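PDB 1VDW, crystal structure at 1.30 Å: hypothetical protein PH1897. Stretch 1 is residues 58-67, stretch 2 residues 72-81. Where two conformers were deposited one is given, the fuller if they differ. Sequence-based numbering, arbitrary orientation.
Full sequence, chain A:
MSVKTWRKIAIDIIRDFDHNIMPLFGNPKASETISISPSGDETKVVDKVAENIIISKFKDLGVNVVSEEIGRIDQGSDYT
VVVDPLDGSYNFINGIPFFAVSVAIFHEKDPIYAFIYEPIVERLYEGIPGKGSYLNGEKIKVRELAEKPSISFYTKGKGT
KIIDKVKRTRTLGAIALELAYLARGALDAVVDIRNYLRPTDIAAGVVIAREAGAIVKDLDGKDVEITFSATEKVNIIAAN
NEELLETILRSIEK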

# COMPACT_ATOMS: atom_id res chain seq x y z
N PHE A 58 -10.85 5.02 26.72
CA PHE A 58 -10.41 3.97 27.63
C PHE A 58 -10.03 4.48 29.01
O PHE A 58 -10.24 3.80 30.01
CB PHE A 58 -9.24 3.21 27.00
CG PHE A 58 -9.62 2.42 25.79
CD1 PHE A 58 -10.47 1.32 25.90
CD2 PHE A 58 -9.18 2.79 24.52
CE1 PHE A 58 -10.87 0.60 24.78
CE2 PHE A 58 -9.58 2.08 23.39
CZ PHE A 58 -10.42 0.98 23.52
N LYS A 59 -9.49 5.69 29.08
CA LYS A 59 -9.11 6.27 30.36
C LYS A 59 -10.36 6.44 31.22
O LYS A 59 -10.36 6.10 32.40
CB LYS A 59 -8.44 7.64 30.16
CG LYS A 59 -7.99 8.30 31.46
CD LYS A 59 -7.33 9.64 31.20
CE LYS A 59 -6.92 10.31 32.51
NZ LYS A 59 -5.95 9.49 33.28
N ASP A 60 -11.43 6.95 30.61
CA ASP A 60 -12.68 7.17 31.33
C ASP A 60 -13.34 5.87 31.78
O ASP A 60 -14.17 5.87 32.69
CB ASP A 60 -13.67 7.96 30.46
CG ASP A 60 -13.14 9.33 30.09
OD1 ASP A 60 -12.30 9.87 30.84
OD2 ASP A 60 -13.59 9.89 29.06
N LEU A 61 -12.98 4.76 31.14
CA LEU A 61 -13.54 3.46 31.51
C LEU A 61 -12.84 2.92 32.75
O LEU A 61 -13.29 1.95 33.35
CB LEU A 61 -13.38 2.45 30.37
CG LEU A 61 -14.33 2.62 29.19
CD1 LEU A 61 -13.91 1.69 28.06
CD2 LEU A 61 -15.76 2.31 29.63
N GLY A 62 -11.74 3.56 33.12
CA GLY A 62 -11.00 3.16 34.30
C GLY A 62 -10.01 2.02 34.11
O GLY A 62 -9.55 1.43 35.09
N VAL A 63 -9.68 1.70 32.87
CA VAL A 63 -8.73 0.62 32.61
C VAL A 63 -7.32 1.16 32.41
O VAL A 63 -7.13 2.37 32.24
CB VAL A 63 -9.13 -0.19 31.35
CG1 VAL A 63 -10.54 -0.74 31.51
CG2 VAL A 63 -9.04 0.68 30.10
N ASN A 64 -6.33 0.28 32.46
CA ASN A 64 -4.94 0.69 32.25
C ASN A 64 -4.78 0.91 30.75
O ASN A 64 -5.40 0.20 29.95
CB ASN A 64 -3.96 -0.39 32.72
CG ASN A 64 -4.20 -0.80 34.16
OD1 ASN A 64 -4.41 0.04 35.04
ND2 ASN A 64 -4.15 -2.10 34.42
N VAL A 65 -3.97 1.88 30.37
CA VAL A 65 -3.77 2.17 28.95
C VAL A 65 -2.31 2.28 28.58
O VAL A 65 -1.51 2.90 29.29
CB VAL A 65 -4.47 3.48 28.55
CG1 VAL A 65 -4.37 3.69 27.05
CG2 VAL A 65 -5.92 3.46 29.00
N VAL A 66 -1.95 1.67 27.45
CA VAL A 66 -0.59 1.72 26.95
C VAL A 66 -0.65 2.23 25.52
O VAL A 66 -1.29 1.63 24.66
CB VAL A 66 0.08 0.33 26.96
CG1 VAL A 66 1.52 0.44 26.48
CG2 VAL A 66 0.03 -0.27 28.36
N SER A 67 -0.01 3.37 25.28
CA SER A 67 0.04 3.97 23.95
C SER A 67 1.43 4.59 23.83
O SER A 67 1.97 5.09 24.82
CB SER A 67 -1.05 5.03 23.80
OG SER A 67 -1.29 5.32 22.43
N ARG A 72 2.31 4.66 29.61
CA ARG A 72 1.43 3.73 30.30
C ARG A 72 0.65 4.40 31.42
O ARG A 72 1.23 4.93 32.37
CB ARG A 72 2.24 2.56 30.87
CG ARG A 72 1.41 1.55 31.64
CD ARG A 72 2.26 0.39 32.12
NE ARG A 72 1.49 -0.56 32.92
CZ ARG A 72 2.00 -1.66 33.46
NH1 ARG A 72 3.28 -1.96 33.29
NH2 ARG A 72 1.23 -2.47 34.18
N ILE A 73 -0.68 4.38 31.30
CA ILE A 73 -1.55 4.96 32.31
C ILE A 73 -2.01 3.85 33.24
O ILE A 73 -2.82 3.00 32.86
CB ILE A 73 -2.80 5.62 31.67
CG1 ILE A 73 -2.37 6.70 30.68
CG2 ILE A 73 -3.68 6.22 32.76
CD1 ILE A 73 -3.53 7.36 29.96
N ASP A 74 -1.47 3.84 34.45
CA ASP A 74 -1.82 2.82 35.44
C ASP A 74 -2.97 3.32 36.31
O ASP A 74 -2.83 4.31 37.01
CB ASP A 74 -0.60 2.51 36.32
CG ASP A 74 -0.90 1.45 37.37
OD1 ASP A 74 -0.01 1.20 38.21
OD2 ASP A 74 -2.01 0.88 37.36
N GLN A 75 -4.10 2.63 36.24
CA GLN A 75 -5.26 3.00 37.03
C GLN A 75 -5.66 1.86 37.96
O GLN A 75 -6.80 1.78 38.41
CB GLN A 75 -6.45 3.36 36.13
CG GLN A 75 -6.13 4.38 35.04
CD GLN A 75 -7.36 5.12 34.57
OE1 GLN A 75 -7.83 6.05 35.22
NE2 GLN A 75 -7.91 4.70 33.43
N GLY A 76 -4.70 0.97 38.24
CA GLY A 76 -4.96 -0.15 39.12
C GLY A 76 -6.11 -1.03 38.66
O GLY A 76 -6.81 -1.64 39.47
N SER A 77 -6.30 -1.10 37.34
CA SER A 77 -7.37 -1.90 36.77
C SER A 77 -6.92 -3.33 36.48
O SER A 77 -5.73 -3.62 36.40
CB SER A 77 -7.87 -1.26 35.47
OG SER A 77 -8.83 -2.07 34.83
N ASP A 78 -7.90 -4.21 36.33
CA ASP A 78 -7.63 -5.61 36.02
C ASP A 78 -7.61 -5.80 34.50
O ASP A 78 -7.42 -6.91 34.01
CB ASP A 78 -8.69 -6.51 36.69
CG ASP A 78 -10.11 -6.05 36.42
OD1 ASP A 78 -10.35 -4.83 36.33
OD2 ASP A 78 -11.00 -6.92 36.31
N TYR A 79 -7.80 -4.70 33.78
CA TYR A 79 -7.80 -4.70 32.32
C TYR A 79 -6.80 -3.68 31.79
O TYR A 79 -6.68 -2.58 32.33
CB TYR A 79 -9.19 -4.35 31.79
CG TYR A 79 -10.19 -5.47 31.91
CD1 TYR A 79 -10.23 -6.50 30.97
CD2 TYR A 79 -11.09 -5.51 32.97
CE1 TYR A 79 -11.15 -7.54 31.08
CE2 TYR A 79 -12.01 -6.55 33.10
CZ TYR A 79 -12.04 -7.56 32.15
OH TYR A 79 -12.95 -8.58 32.26
N THR A 80 -6.10 -4.04 30.72
CA THR A 80 -5.13 -3.16 30.10
C THR A 80 -5.37 -3.13 28.60
O THR A 80 -5.56 -4.17 27.97
CB THR A 80 -3.68 -3.63 30.35
OG1 THR A 80 -3.45 -3.74 31.76
CG2 THR A 80 -2.68 -2.64 29.76
N VAL A 81 -5.37 -1.93 28.03
CA VAL A 81 -5.57 -1.79 26.60
C VAL A 81 -4.27 -1.27 25.99
O VAL A 81 -3.69 -0.29 26.47
CB VAL A 81 -6.75 -0.82 26.30
CG1 VAL A 81 -8.01 -1.33 27.00
CG2 VAL A 81 -6.42 0.59 26.76
O HOH W 1 -11.02 -1.36 36.19
O HOH W 2 -9.44 1.68 37.78

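How do the backbones join? Strand 64-67 lies between two strands of the other stretch and bonds to both. With 79-81 it runs parallel, the two directions differing by 21°: Asn64 N donates to Tyr79 O (2.9 Å), Val81 N to Asn64 O (2.9 Å), and Val66 N to Val81 O (2.8 Å). With 72-73 it runs antiparallel, and Val65 and Ile73 form a reciprocal pair, Val65 N to Ile73 O at 3.0 Å and Ile73 N to Val65 O at a short 2.6 Å. Backbone groups along the central strand thus turn to one neighbour and then the other, Asn64 and Val66 bonding to 79-81 and Val65 to 72-73.

What holds the loop between the two outer strands? The buried side chain of Asn64 reaches into it with both ends of its amide. Asn64 OD1 accepts from Gln75 N at 2.9 Å and from Ser77 N at 3.2 Å, while Asn64 ND2 donates to Ser77 O at 3.0 Å and to Thr80 OG1 at 3.2 Å. A carboxamide suits this site because it offers an acceptor and a donor side by side, here bonding three backbone groups of the loop and the hydroxyl of Thr80. The loop also braces itself: Gly76 N donates to Asp74 OD2 (2.8 Å) and Tyr79 N to Ser77 OG (3.0 Å).

How is the end of the helix tied to this loop? Gly62 leaves the helix with positive phi in a Schellman motif, a conformation in which a CB would be jammed against the preceding carbonyl oxygen. Gln75 answers from the other stretch: Gln75 NE2 donates to Lys59 O (3.0 Å) and to Val63 O (2.7 Å), so one amide group spans the helix end and the segment leading into the strand. Lys59 O also accepts from Gly62 N at 3.0 Å. A water adds a further link, donating to Gly62 O and Gln75 O, each 2.7 Å from its oxygen.

Where do apolar side chains meet? Val81 is the main meeting point. Val81 CG1 lies 3.8 Å from Phe58 CD1 and 3.8 Å from Val63 CG2, Val81 CB sits over one face of the Phe58 ring, and Val81 CG2 comes within 3.7 Å of Val65 CG2. Val63 CG1 also approaches Tyr79 CB at 3.9 Å. These contacts pack the helix residue Phe58 and the side chain of Val63 against the parallel strand pair. Altogether the two stretches bury 906 Å², counting both sides.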